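PDB 1ATG: periplasmic molybdate-binding protein from Azotobacter vinelandii, which binds molybdate or tungstate in the periplasm and probably delivers the oxyanion to an ABC transporter for uptake. Local coordinates for residues 53-58 / 115-120; 160-165 / 180-185. One frame throughout, in Å; residues are numbered along the deposited sequence.

Contact 1 of 2, residues 53-58 / 115-120; sequences FSADEK and APYGLA. With WO4 (tungstate(VI)ion), chain B.
Ala55 and Pro116 meet where the loop after strand 51-53 runs up against the first turn of helix 116-127, their CA atoms 5.8 Å apart. The Pro116 ring carries the contact: its CG lies 3.7 Å from the methyl CB of Ala55, and its CB rests 3.5 Å from the carbonyl O of Ala55. Asp56 also touches the proline, its CB 3.7 Å from Pro116 CG, the two side chains crossing at about a right angle. With chi1 at 66°, the Asp56 carboxylate lays OD2 against Pro116 CG and turns OD1 to its own loop, where it takes a 2.8 Å hydrogen bond from Ser54 OG, arriving from above the carboxylate plane, and a second from Ser59 N at the start of helix 58-65. The Tyr117 ring turns its edge to the Ala55 methyl, and its OH is hydrogen-bonded to Gln192. Tungstate sits beside this patch. Tyr117 N donates to its O3 at 2.9 Å in a nearly straight bond (172°), while Ala55 CB lies 3.5 Å from O2. This backbone N-H at a helix N-terminus, which would favour an anion, is joined by Val146 N and by the side-chain donors Thr8 OG1, Ser36 OG and Asn9 ND2 in the interdomain anion pocket of a periplasmic binding protein.

Contact 2 of 2, residues 160-165 / 180-185; sequences LGFVAL and WFPPAN
Leu165 and Phe181, with Phe162 and Pro182 beside them, join strand 160-164 and the residue after it to the loop that follows strand 178-180, within a domain of the periplasmic binding protein fold. Strand 75-86 pairs antiparallel with both 160-164 and 178-180. The CA atoms of Leu165 and Phe181 are 8.9 Å from each other; side chains make the contact, and all of it is apolar. In the first pair both methyls of Leu165 meet the CE1-CZ edge of the Phe181 ring, CD1 near the ring plane and CD2 displaced toward one face. Leu165 extends its CG anti to the backbone N (chi1 177°), which carries the fork across to the ring. In the second pair Phe162 and Pro182 meet more lightly, again at a ring edge, with the proline CG close to the plane of the phenyl group. Val124 of helix 116-127 touches both of these side chains, and Leu82, Ile107 and Ile109 also pack on Phe162. Phe181 has further partners: Lys81 by a cation-pi interaction, and the His179 ring, which meets the same phenyl group. Within segment 180-185, Pro182 CA stands 3.7 Å above one face of the Trp180 indole, offset toward its rim. Across the segments the closest approaches are Leu165 CD1 to Phe181 CZ at 3.8 Å and Phe162 CE1 to Pro182 CG at 4.1 Å.

Overall arrangement
Contact 1 lies about 6 Å from the centre of the chain and bridges the two domains at the anion; it is partly buried, with two of its four touching residues buried. Contact 2, about 12 Å out and inside one domain, buries three of four, and neither has an exposed touching residue. Their centres are about 14 Å apart, and helix 116-127 serves both: its first turn faces tungstate, while a later turn packs on contact 2. Tyr117 links them directly, with its CE2 3.3 Å from Ala164 CB. Chemistry follows place. Contact 1 gives the oxyanion small apolar surfaces and one backbone N-H, the hydroxyls coming from residues around it, whereas 160-165 with 180-185 joins strand and loop through apolar side chains alone.

Contact 1 of 2, residues 53-58 / 115-120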
ATOM      1  N   PHE A  53      -2.423  -3.377   9.399  1.00  6.44           N
ATOM      2  CA  PHE A  53      -2.999  -2.967   8.131  1.00  5.72           C
ATOM      3  C   PHE A  53      -2.149  -3.578   7.003  1.00  5.39           C
ATOM      4  O   PHE A  53      -0.997  -3.171   6.808  1.00  6.16           O
ATOM      5  CB  PHE A  53      -3.001  -1.450   7.968  1.00  6.19           C
ATOM      6  CG  PHE A  53      -3.964  -0.760   8.890  1.00  6.65           C
ATOM      7  CD1 PHE A  53      -5.315  -0.707   8.617  1.00  7.64           C
ATOM      8  CD2 PHE A  53      -3.499  -0.165  10.051  1.00 10.81           C
ATOM      9  CE1 PHE A  53      -6.203  -0.089   9.472  1.00 11.05           C
ATOM     10  CE2 PHE A  53      -4.378   0.478  10.918  1.00 12.39           C
ATOM     11  CZ  PHE A  53      -5.729   0.510  10.620  1.00 11.07           C
ATOM     12  N   SER A  54      -2.713  -4.554   6.315  1.00  5.79           N
ATOM     13  CA  SER A  54      -1.975  -5.149   5.198  1.00  6.45           C
ATOM     14  C   SER A  54      -2.293  -4.436   3.884  1.00  4.92           C
ATOM     15  O   SER A  54      -3.333  -3.735   3.815  1.00  5.49           O
ATOM     16  CB  SER A  54      -2.361  -6.621   5.069  1.00  6.91           C
ATOM     17  OG  SER A  54      -1.512  -7.248   4.118  1.00  6.66           O
ATOM     18  N   ALA A  55      -1.522  -4.679   2.829  1.00  5.15           N
ATOM     19  CA  ALA A  55      -1.865  -4.188   1.501  1.00  5.12           C
ATOM     20  C   ALA A  55      -2.623  -5.260   0.718  1.00  4.58           C
ATOM     21  O   ALA A  55      -2.905  -5.045  -0.457  1.00  5.61           O
ATOM     22  CB  ALA A  55      -0.617  -3.782   0.724  1.00  6.45           C
ATOM     23  N   ASP A  56      -2.981  -6.377   1.347  1.00  5.02           N
ATOM     24  CA  ASP A  56      -3.734  -7.433   0.696  1.00  6.47           C
ATOM     25  C   ASP A  56      -4.719  -8.048   1.695  1.00  5.51           C
ATOM     26  O   ASP A  56      -4.890  -7.610   2.819  1.00  6.54           O
ATOM     27  CB  ASP A  56      -2.813  -8.507   0.121  1.00  6.24           C
ATOM     28  CG  ASP A  56      -2.033  -9.328   1.112  1.00  6.60           C
ATOM     29  OD1 ASP A  56      -2.240  -9.273   2.336  1.00  7.00           O
ATOM     30  OD2 ASP A  56      -1.111 -10.065   0.623  1.00  8.79           O
ATOM     31  N   GLU A  57      -5.403  -9.072   1.216  1.00  6.53           N
ATOM     32  CA  GLU A  57      -6.320  -9.885   1.985  1.00  8.18           C
ATOM     33  C   GLU A  57      -5.605 -11.149   2.462  1.00  7.78           C
ATOM     34  O   GLU A  57      -5.887 -11.660   3.547  1.00  8.52           O
ATOM     35  CB  GLU A  57      -7.522 -10.342   1.162  1.00  9.59           C
ATOM     36  CG  GLU A  57      -8.289  -9.253   0.450  1.00 11.24           C
ATOM     37  CD  GLU A  57      -9.664  -9.727   0.015  1.00 14.92           C
ATOM     38  OE1 GLU A  57     -10.569  -9.703   0.880  1.00 17.92           O
ATOM     39  OE2 GLU A  57      -9.810 -10.120  -1.155  1.00 13.97           O
ATOM     40  N   LYS A  58      -4.668 -11.659   1.669  1.00  8.41           N
ATOM     41  CA  LYS A  58      -3.982 -12.908   1.975  1.00  8.83           C
ATOM     42  C   LYS A  58      -3.326 -12.929   3.341  1.00  8.56           C
ATOM     43  O   LYS A  58      -3.551 -13.917   4.082  1.00  9.86           O
ATOM     44  CB  LYS A  58      -2.935 -13.208   0.889  1.00 10.85           C
ATOM     45  CG  LYS A  58      -2.149 -14.497   1.088  1.00 13.58           C
ATOM     46  CD  LYS A  58      -1.020 -14.618   0.074  1.00 16.08           C
ATOM     47  CE  LYS A  58       0.185 -13.787   0.479  1.00 20.70           C
ATOM     48  NZ  LYS A  58       1.327 -13.988  -0.462  1.00 24.66           N
ATOM     49  N   ALA A 115       5.299  -7.639  -1.443  1.00  6.72           N
ATOM     50  CA  ALA A 115       4.660  -6.328  -1.495  1.00  5.32           C
ATOM     51  C   ALA A 115       3.546  -6.384  -2.519  1.00  4.36           C
ATOM     52  O   ALA A 115       3.792  -6.407  -3.720  1.00  5.47           O
ATOM     53  CB  ALA A 115       5.704  -5.271  -1.868  1.00  5.98           C
ATOM     54  N   PRO A 116       2.292  -6.354  -2.060  1.00  4.53           N
ATOM     55  CA  PRO A 116       1.145  -6.394  -2.963  1.00  5.12           C
ATOM     56  C   PRO A 116       1.136  -5.306  -4.028  1.00  4.25           C
ATOM     57  O   PRO A 116       0.640  -5.562  -5.127  1.00  4.62           O
ATOM     58  CB  PRO A 116      -0.055  -6.311  -2.022  1.00  5.73           C
ATOM     59  CG  PRO A 116       0.443  -6.967  -0.764  1.00  5.20           C
ATOM     60  CD  PRO A 116       1.873  -6.480  -0.634  1.00  5.84           C
ATOM     61  N   TYR A 117       1.700  -4.111  -3.787  1.00  4.04           N
ATOM     62  CA  TYR A 117       1.743  -3.106  -4.858  1.00  4.10           C
ATOM     63  C   TYR A 117       2.761  -3.508  -5.923  1.00  4.43           C
ATOM     64  O   TYR A 117       2.690  -3.067  -7.066  1.00  5.22           O
ATOM     65  CB  TYR A 117       2.059  -1.705  -4.315  1.00  4.23           C
ATOM     66  CG  TYR A 117       0.812  -1.014  -3.787  1.00  2.93           C
ATOM     67  CD1 TYR A 117       0.312  -1.348  -2.529  1.00  3.78           C
ATOM     68  CD2 TYR A 117       0.131  -0.092  -4.554  1.00  3.78           C
ATOM     69  CE1 TYR A 117      -0.851  -0.739  -2.058  1.00  3.62           C
ATOM     70  CE2 TYR A 117      -1.020   0.512  -4.086  1.00  4.09           C
ATOM     71  CZ  TYR A 117      -1.496   0.190  -2.847  1.00  2.95           C
ATOM     72  OH  TYR A 117      -2.631   0.823  -2.391  1.00  4.70           O
ATOM     73  N   GLY A 118       3.731  -4.329  -5.560  1.00  4.64           N
ATOM     74  CA  GLY A 118       4.689  -4.935  -6.483  1.00  4.76           C
ATOM     75  C   GLY A 118       4.018  -6.034  -7.303  1.00  3.47           C
ATOM     76  O   GLY A 118       4.227  -6.149  -8.514  1.00  4.33           O
ATOM     77  N   LEU A 119       3.189  -6.847  -6.639  1.00  4.64           N
ATOM     78  CA  LEU A 119       2.428  -7.870  -7.339  1.00  4.75           C
ATOM     79  C   LEU A 119       1.533  -7.221  -8.396  1.00  4.44           C
ATOM     80  O   LEU A 119       1.482  -7.649  -9.551  1.00  5.16           O
ATOM     81  CB  LEU A 119       1.587  -8.688  -6.355  1.00  6.43           C
ATOM     82  CG  LEU A 119       0.646  -9.715  -6.989  1.00  7.58           C
ATOM     83  CD1 LEU A 119       1.432 -10.760  -7.767  1.00 10.26           C
ATOM     84  CD2 LEU A 119      -0.239 -10.368  -5.927  1.00 10.37           C
ATOM     85  N   ALA A 120       0.857  -6.133  -8.019  1.00  4.41           N
ATOM     86  CA  ALA A 120      -0.011  -5.426  -8.951  1.00  4.58           C
ATOM     87  C   ALA A 120       0.781  -4.883 -10.128  1.00  4.44           C
ATOM     88  O   ALA A 120       0.368  -5.024 -11.281  1.00  4.24           O
ATOM     89  CB  ALA A 120      -0.776  -4.311  -8.248  1.00  4.95           C
TER
HETATM   90  W   WO4 B 250       3.238  -2.770   0.380  1.00  5.39           W
HETATM   91  O1  WO4 B 250       4.909  -2.169   0.463  1.00  5.04           O
HETATM   92  O2  WO4 B 250       2.113  -1.547   0.859  1.00  3.47           O
HETATM   93  O3  WO4 B 250       2.824  -3.265  -1.265  1.00  6.63           O
HETATM   94  O4  WO4 B 250       3.013  -4.174   1.435  1.00  4.45           O

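Contact 2 of 2, residues 160-165 / 180-185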
ATOM      1  N   LEU A 160      11.058   5.385 -13.861  1.00  4.00           N
ATOM      2  CA  LEU A 160       9.663   5.013 -13.679  1.00  3.65           C
ATOM      3  C   LEU A 160       9.507   4.232 -12.388  1.00  3.40           C
ATOM      4  O   LEU A 160      10.459   3.579 -11.952  1.00  4.01           O
ATOM      5  CB  LEU A 160       9.189   4.105 -14.820  1.00  5.07           C
ATOM      6  CG  LEU A 160       9.270   4.656 -16.240  1.00  4.63           C
ATOM      7  CD1 LEU A 160       8.679   3.631 -17.204  1.00  6.01           C
ATOM      8  CD2 LEU A 160       8.548   5.989 -16.392  1.00  8.42           C
ATOM      9  N   GLY A 161       8.273   4.168 -11.891  1.00  3.64           N
ATOM     10  CA  GLY A 161       8.000   3.294 -10.755  1.00  3.60           C
ATOM     11  C   GLY A 161       6.518   2.981 -10.674  1.00  3.52           C
ATOM     12  O   GLY A 161       5.675   3.766 -11.097  1.00  4.22           O
ATOM     13  N   PHE A 162       6.224   1.810 -10.105  1.00  3.18           N
ATOM     14  CA  PHE A 162       4.849   1.437  -9.772  1.00  3.21           C
ATOM     15  C   PHE A 162       4.643   1.717  -8.292  1.00  3.73           C
ATOM     16  O   PHE A 162       5.310   1.145  -7.420  1.00  4.26           O
ATOM     17  CB  PHE A 162       4.556  -0.020 -10.096  1.00  4.25           C
ATOM     18  CG  PHE A 162       4.124  -0.283 -11.506  1.00  3.88           C
ATOM     19  CD1 PHE A 162       2.978   0.305 -12.013  1.00  4.31           C
ATOM     20  CD2 PHE A 162       4.858  -1.119 -12.338  1.00  4.74           C
ATOM     21  CE1 PHE A 162       2.568   0.053 -13.306  1.00  6.25           C
ATOM     22  CE2 PHE A 162       4.443  -1.388 -13.622  1.00  6.53           C
ATOM     23  CZ  PHE A 162       3.296  -0.798 -14.126  1.00  6.43           C
ATOM     24  N   VAL A 163       3.756   2.684  -8.008  1.00  3.73           N
ATOM     25  CA  VAL A 163       3.542   3.181  -6.660  1.00  4.05           C
ATOM     26  C   VAL A 163       2.066   3.211  -6.297  1.00  2.86           C
ATOM     27  O   VAL A 163       1.208   2.892  -7.126  1.00  4.17           O
ATOM     28  CB  VAL A 163       4.161   4.592  -6.500  1.00  3.97           C
ATOM     29  CG1 VAL A 163       5.653   4.627  -6.842  1.00  6.02           C
ATOM     30  CG2 VAL A 163       3.420   5.615  -7.353  1.00  5.60           C
ATOM     31  N   ALA A 164       1.770   3.576  -5.068  1.00  3.55           N
ATOM     32  CA  ALA A 164       0.398   3.733  -4.611  1.00  3.39           C
ATOM     33  C   ALA A 164      -0.032   5.171  -4.858  1.00  3.73           C
ATOM     34  O   ALA A 164       0.706   6.123  -4.617  1.00  3.73           O
ATOM     35  CB  ALA A 164       0.316   3.422  -3.125  1.00  5.10           C
ATOM     36  N   LEU A 165      -1.295   5.368  -5.226  1.00  4.26           N
ATOM     37  CA  LEU A 165      -1.793   6.730  -5.436  1.00  4.09           C
ATOM     38  C   LEU A 165      -1.629   7.582  -4.202  1.00  4.11           C
ATOM     39  O   LEU A 165      -1.266   8.762  -4.265  1.00  4.94           O
ATOM     40  CB  LEU A 165      -3.262   6.667  -5.877  1.00  4.91           C
ATOM     41  CG  LEU A 165      -3.958   8.030  -6.060  1.00  5.76           C
ATOM     42  CD1 LEU A 165      -3.217   8.923  -7.036  1.00  7.19           C
ATOM     43  CD2 LEU A 165      -5.392   7.819  -6.541  1.00  7.95           C
ATOM     44  N   TRP A 180       0.273   7.415 -15.013  1.00  5.67           N
ATOM     45  CA  TRP A 180      -0.712   6.632 -15.745  1.00  5.45           C
ATOM     46  C   TRP A 180      -1.318   5.615 -14.792  1.00  5.38           C
ATOM     47  O   TRP A 180      -0.599   4.898 -14.091  1.00  5.44           O
ATOM     48  CB  TRP A 180      -0.096   5.871 -16.907  1.00  6.61           C
ATOM     49  CG  TRP A 180      -0.977   4.870 -17.593  1.00  6.31           C
ATOM     50  CD1 TRP A 180      -2.162   5.114 -18.240  1.00  7.76           C
ATOM     51  CD2 TRP A 180      -0.766   3.457 -17.696  1.00  5.41           C
ATOM     52  NE1 TRP A 180      -2.674   3.954 -18.756  1.00  7.54           N
ATOM     53  CE2 TRP A 180      -1.837   2.918 -18.445  1.00  7.46           C
ATOM     54  CE3 TRP A 180       0.245   2.604 -17.256  1.00  6.27           C
ATOM     55  CZ2 TRP A 180      -1.906   1.569 -18.761  1.00  7.73           C
ATOM     56  CZ3 TRP A 180       0.159   1.257 -17.572  1.00  8.04           C
ATOM     57  CH2 TRP A 180      -0.913   0.744 -18.317  1.00  7.77           C
ATOM     58  N   PHE A 181      -2.645   5.598 -14.729  1.00  4.96           N
ATOM     59  CA  PHE A 181      -3.353   4.586 -13.956  1.00  4.95           C
ATOM     60  C   PHE A 181      -3.614   3.388 -14.841  1.00  5.85           C
ATOM     61  O   PHE A 181      -4.439   3.451 -15.771  1.00  7.15           O
ATOM     62  CB  PHE A 181      -4.715   5.088 -13.452  1.00  6.02           C
ATOM     63  CG  PHE A 181      -4.640   6.196 -12.451  1.00  5.43           C
ATOM     64  CD1 PHE A 181      -4.236   5.930 -11.145  1.00  9.24           C
ATOM     65  CD2 PHE A 181      -4.971   7.497 -12.778  1.00  7.92           C
ATOM     66  CE1 PHE A 181      -4.171   6.940 -10.200  1.00 11.33           C
ATOM     67  CE2 PHE A 181      -4.909   8.506 -11.835  1.00  7.84           C
ATOM     68  CZ  PHE A 181      -4.511   8.237 -10.546  1.00  9.42           C
ATOM     69  N   PRO A 182      -2.998   2.246 -14.623  1.00  4.68           N
ATOM     70  CA  PRO A 182      -3.398   1.071 -15.397  1.00  5.10           C
ATOM     71  C   PRO A 182      -4.875   0.778 -15.135  1.00  4.79           C
ATOM     72  O   PRO A 182      -5.345   0.844 -14.000  1.00  5.51           O
ATOM     73  CB  PRO A 182      -2.519  -0.035 -14.842  1.00  6.28           C
ATOM     74  CG  PRO A 182      -1.341   0.655 -14.225  1.00  6.54           C
ATOM     75  CD  PRO A 182      -1.928   1.941 -13.656  1.00  5.56           C
ATOM     76  N   PRO A 183      -5.639   0.472 -16.179  1.00  5.44           N
ATOM     77  CA  PRO A 183      -7.053   0.134 -15.991  1.00  6.32           C
ATOM     78  C   PRO A 183      -7.203  -1.025 -15.014  1.00  6.36           C
ATOM     79  O   PRO A 183      -6.333  -1.880 -14.828  1.00  6.19           O
ATOM     80  CB  PRO A 183      -7.527  -0.193 -17.401  1.00  8.26           C
ATOM     81  CG  PRO A 183      -6.627   0.603 -18.289  1.00  7.66           C
ATOM     82  CD  PRO A 183      -5.270   0.518 -17.605  1.00  6.84           C
ATOM     83  N   ALA A 184      -8.411  -1.103 -14.422  1.00  6.83           N
ATOM     84  CA  ALA A 184      -8.699  -2.090 -13.388  1.00  5.43           C
ATOM     85  C   ALA A 184      -8.701  -3.541 -13.840  1.00  5.83           C
ATOM     86  O   ALA A 184      -8.588  -4.413 -12.993  1.00  6.20           O
ATOM     87  CB  ALA A 184     -10.019  -1.751 -12.701  1.00  9.11           C
ATOM     88  N   ASN A 185      -8.766  -3.781 -15.144  1.00  5.82           N
ATOM     89  CA  ASN A 185      -8.666  -5.145 -15.647  1.00  6.72           C
ATOM     90  C   ASN A 185      -7.229  -5.543 -15.952  1.00  7.35           C
ATOM     91  O   ASN A 185      -7.000  -6.677 -16.385  1.00  8.17           O
ATOM     92  CB  ASN A 185      -9.540  -5.340 -16.889  1.00  8.62           C
ATOM     93  CG  ASN A 185      -9.175  -4.436 -18.042  1.00 10.82           C
ATOM     94  OD1 ASN A 185      -8.862  -3.258 -17.897  1.00 10.51           O
ATOM     95  ND2 ASN A 185      -9.219  -4.970 -19.258  1.00 15.28           N
TER